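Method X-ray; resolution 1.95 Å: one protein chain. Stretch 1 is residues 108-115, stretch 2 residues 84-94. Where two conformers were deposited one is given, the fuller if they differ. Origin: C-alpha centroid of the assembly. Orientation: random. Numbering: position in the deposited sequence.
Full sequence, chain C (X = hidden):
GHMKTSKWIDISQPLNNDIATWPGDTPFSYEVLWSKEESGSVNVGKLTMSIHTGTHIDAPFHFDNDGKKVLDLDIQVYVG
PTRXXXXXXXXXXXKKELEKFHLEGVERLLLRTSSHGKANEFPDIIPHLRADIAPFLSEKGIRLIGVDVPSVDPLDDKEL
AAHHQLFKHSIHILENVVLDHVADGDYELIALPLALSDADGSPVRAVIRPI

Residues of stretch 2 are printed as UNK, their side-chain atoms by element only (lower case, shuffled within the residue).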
# COMPACT_ATOMS: atom_id res chain seq x y z
N ARG C 108 8.49 14.23 -9.57
CA ARG C 108 8.94 13.09 -8.77
C ARG C 108 10.17 12.52 -9.44
O ARG C 108 10.18 12.38 -10.65
CB ARG C 108 7.85 12.01 -8.70
CG ARG C 108 6.55 12.49 -8.09
CD ARG C 108 5.38 11.54 -8.25
NE ARG C 108 4.19 12.27 -7.80
CZ ARG C 108 3.55 13.18 -8.52
NH1 ARG C 108 3.91 13.46 -9.78
NH2 ARG C 108 2.51 13.82 -7.98
N LEU C 109 11.19 12.19 -8.65
CA LEU C 109 12.46 11.74 -9.21
C LEU C 109 12.95 10.50 -8.49
O LEU C 109 13.06 10.51 -7.27
CB LEU C 109 13.49 12.87 -9.10
CG LEU C 109 14.88 12.60 -9.66
CD1 LEU C 109 14.80 12.47 -11.18
CD2 LEU C 109 15.82 13.74 -9.29
N LEU C 110 13.20 9.44 -9.25
CA LEU C 110 13.79 8.21 -8.71
C LEU C 110 15.23 8.09 -9.17
O LEU C 110 15.53 8.25 -10.36
CB LEU C 110 13.01 6.97 -9.14
CG LEU C 110 11.50 6.99 -8.92
CD1 LEU C 110 10.85 5.68 -9.34
CD2 LEU C 110 11.16 7.30 -7.47
N LEU C 111 16.11 7.80 -8.21
CA LEU C 111 17.54 7.70 -8.44
C LEU C 111 17.99 6.24 -8.40
O LEU C 111 17.87 5.59 -7.36
CB LEU C 111 18.29 8.50 -7.38
CG LEU C 111 17.89 9.95 -7.16
CD1 LEU C 111 18.79 10.60 -6.11
CD2 LEU C 111 17.98 10.73 -8.45
N ARG C 112 18.49 5.74 -9.53
CA ARG C 112 19.11 4.43 -9.59
C ARG C 112 20.60 4.54 -9.27
O ARG C 112 21.38 5.04 -10.08
CB ARG C 112 18.94 3.78 -10.98
CG ARG C 112 19.30 2.30 -10.99
CD ARG C 112 19.46 1.67 -12.37
NE ARG C 112 18.26 1.79 -13.21
CZ ARG C 112 18.04 2.81 -14.03
NH1 ARG C 112 18.95 3.78 -14.19
NH2 ARG C 112 16.92 2.85 -14.72
N THR C 113 20.98 4.14 -8.06
CA THR C 113 22.39 4.07 -7.69
C THR C 113 22.99 2.74 -8.11
O THR C 113 24.19 2.65 -8.33
CB THR C 113 22.63 4.24 -6.17
OG1 THR C 113 22.18 3.07 -5.48
CG2 THR C 113 21.92 5.47 -5.62
N SER C 114 22.15 1.71 -8.21
CA SER C 114 22.59 0.34 -8.46
C SER C 114 23.71 -0.08 -7.51
O SER C 114 24.57 -0.87 -7.88
CB SER C 114 23.04 0.16 -9.91
OG SER C 114 21.98 0.49 -10.81
N SER C 115 23.70 0.47 -6.30
CA SER C 115 24.80 0.26 -5.36
C SER C 115 24.65 -1.03 -4.56
O SER C 115 25.64 -1.64 -4.17
CB SER C 115 24.96 1.44 -4.44
OG SER C 115 25.98 1.19 -3.49
N UNK C 84 12.98 8.80 -13.97
CA UNK C 84 14.01 7.92 -13.43
C UNK C 84 15.35 8.18 -14.11
O UNK C 84 15.42 8.23 -15.35
c UNK C 84 12.23 6.22 -13.00
c UNK C 84 11.77 4.78 -13.02
c UNK C 84 14.67 5.53 -13.04
c UNK C 84 13.61 6.45 -13.62
N UNK C 85 16.40 8.35 -13.31
CA UNK C 85 17.74 8.64 -13.81
C UNK C 85 18.76 7.76 -13.15
O UNK C 85 18.54 7.23 -12.06
c UNK C 85 18.21 10.49 -12.13
c UNK C 85 18.75 11.88 -11.86
c UNK C 85 18.16 10.12 -13.60
c UNK C 85 17.22 11.05 -14.37
N UNK C 86 19.88 7.60 -13.84
CA UNK C 86 20.98 6.79 -13.37
C UNK C 86 22.03 7.65 -12.69
O UNK C 86 22.60 8.56 -13.30
c UNK C 86 21.59 5.96 -14.49
o UNK C 86 22.02 3.71 -13.86
o UNK C 86 23.64 5.17 -13.58
c UNK C 86 22.49 4.86 -13.95
N UNK C 87 22.32 7.33 -11.43
CA UNK C 87 23.38 7.99 -10.67
C UNK C 87 24.29 6.92 -10.04
O UNK C 87 24.74 7.07 -8.91
c UNK C 87 22.22 10.17 -10.28
c UNK C 87 21.77 8.26 -8.74
c UNK C 87 22.82 8.94 -9.61
N UNK C 88 24.56 5.87 -10.80
CA UNK C 88 25.42 4.80 -10.34
C UNK C 88 26.87 5.25 -10.25
O UNK C 88 27.25 6.25 -10.86
o UNK C 88 25.63 3.98 -12.59
c UNK C 88 25.33 3.59 -11.27
N UNK C 89 27.66 4.52 -9.48
CA UNK C 89 29.09 4.78 -9.36
C UNK C 89 29.43 6.17 -8.84
O UNK C 89 30.43 6.76 -9.24
o UNK C 89 29.92 2.19 -10.23
c UNK C 89 29.76 3.06 -11.08
n UNK C 89 29.54 2.78 -12.34
c UNK C 89 29.75 4.52 -10.71
N UNK C 90 28.61 6.67 -7.92
CA UNK C 90 28.87 7.93 -7.24
C UNK C 90 28.80 7.72 -5.73
O UNK C 90 27.85 7.10 -5.24
c UNK C 90 29.18 10.23 -9.39
c UNK C 90 27.93 9.40 -9.14
c UNK C 90 26.69 10.17 -9.55
c UNK C 90 27.86 9.00 -7.66
N UNK C 91 29.81 8.19 -5.00
CA UNK C 91 29.85 8.03 -3.55
C UNK C 91 28.74 8.83 -2.89
O UNK C 91 28.20 8.42 -1.86
c UNK C 91 31.22 8.42 -2.98
o UNK C 91 34.45 6.81 -2.55
c UNK C 91 32.33 7.49 -3.41
o UNK C 91 33.89 8.94 -2.31
c UNK C 91 33.65 7.77 -2.71
N UNK C 92 28.40 9.98 -3.46
CA UNK C 92 27.27 10.76 -2.97
C UNK C 92 26.70 11.64 -4.07
O UNK C 92 27.40 11.99 -5.03
o UNK C 92 28.45 12.72 -2.14
c UNK C 92 27.66 11.62 -1.75
N UNK C 93 25.43 12.00 -3.92
CA UNK C 93 24.71 12.72 -4.96
C UNK C 93 24.19 14.04 -4.42
O UNK C 93 23.44 14.08 -3.45
c UNK C 93 23.54 11.86 -5.52
c UNK C 93 22.74 12.64 -6.55
c UNK C 93 23.79 9.32 -5.37
c UNK C 93 24.08 10.58 -6.16
N UNK C 94 24.59 15.13 -5.06
CA UNK C 94 24.13 16.46 -4.68
C UNK C 94 23.83 17.28 -5.91
O UNK C 94 23.69 16.74 -7.01
O HOH W 1 23.03 1.39 -13.13
O HOH W 2 26.78 2.10 -8.14

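Position 84 carries four carbons, forked at the first, with one arm two carbons long; the end of that arm lies 3.9 Å from CD1 of Leu-110. A beta-branched side chain with unequal arms is isoleucine, Ile-84, and the atom concerned is its CD1.

Position 85 repeats the pattern: four carbons, forked at the first, one arm longer. Its terminal carbon lies 3.7 Å from Leu-111 CD2 and 4.1 Å from Leu-109 CD1, on the sheet face away from Ile-84. This is Ile-85.

Position 86 has two carbons, the second carrying two oxygens, one of them 3.1 Å from Arg-112 NH1. This short carboxylate is Asp-86; its OD2 accepts from NH1 in a salt bridge at the guanidinium edge.

Position 87 has three carbons, one bearing the other two, and one of the outer pair lies 3.7 Å from Leu-111 CB: Val-87, through CG2.

Position 88 has one carbon, then one oxygen; its CB is 4.3 Å from Ser-114 CB, and the oxygen donates to Asp-86 OD1 at 2.5 Å. This is Ser-88. Its backbone N also donates to Asp-86 OD1, at 3.0 Å, so OD1 is held within the stretch while OD2 faces Arg-112.

Position 89 has two carbons, the second bearing one oxygen and one nitrogen: an amide, Asn-89. One water accepts from its backbone N at 2.9 Å and donates to Thr-113 O at 2.7 Å.

Position 90 has four carbons forked at the second, Leu-90; position 91 has three carbons, the third with two oxygens, Glu-91; position 92 has one carbon and one oxygen, Ser-92. None of these three touches stretch 1.

Position 93 has four carbons forked at the first, one arm longer, and approaches Leu-111 and Thr-113. It is Ile-93, with CD1 4.3 Å from Thr-113 CG2.

Position 94 has no side-chain atoms: Gly-94, at the N-cap position right before a helix.

The contact rests on a parallel backbone ladder. Ile-85 N donates to Leu-110 O (3.1 Å, 167°), Arg-112 N to Ile-85 O (2.9 Å, 173°), and Val-87 N to Arg-112 O (2.8 Å, 160°). Ile-85 thus bonds to Leu-110 and Arg-112, flanking its bridge partner Leu-111, as parallel pairing requires. The register sends Ile-84, Leu-110, Asp-86 and Arg-112 to one face, where apolar packing gives way to charge, and Ile-85 with Leu-111 to the other. At the ends of the paired strands, a water donates to Asp-86 OD2 (2.6 Å) and to Ser-114 OG (2.7 Å), linking strand to loop.

Stretch 2 84-94: IIDVSNLESIG
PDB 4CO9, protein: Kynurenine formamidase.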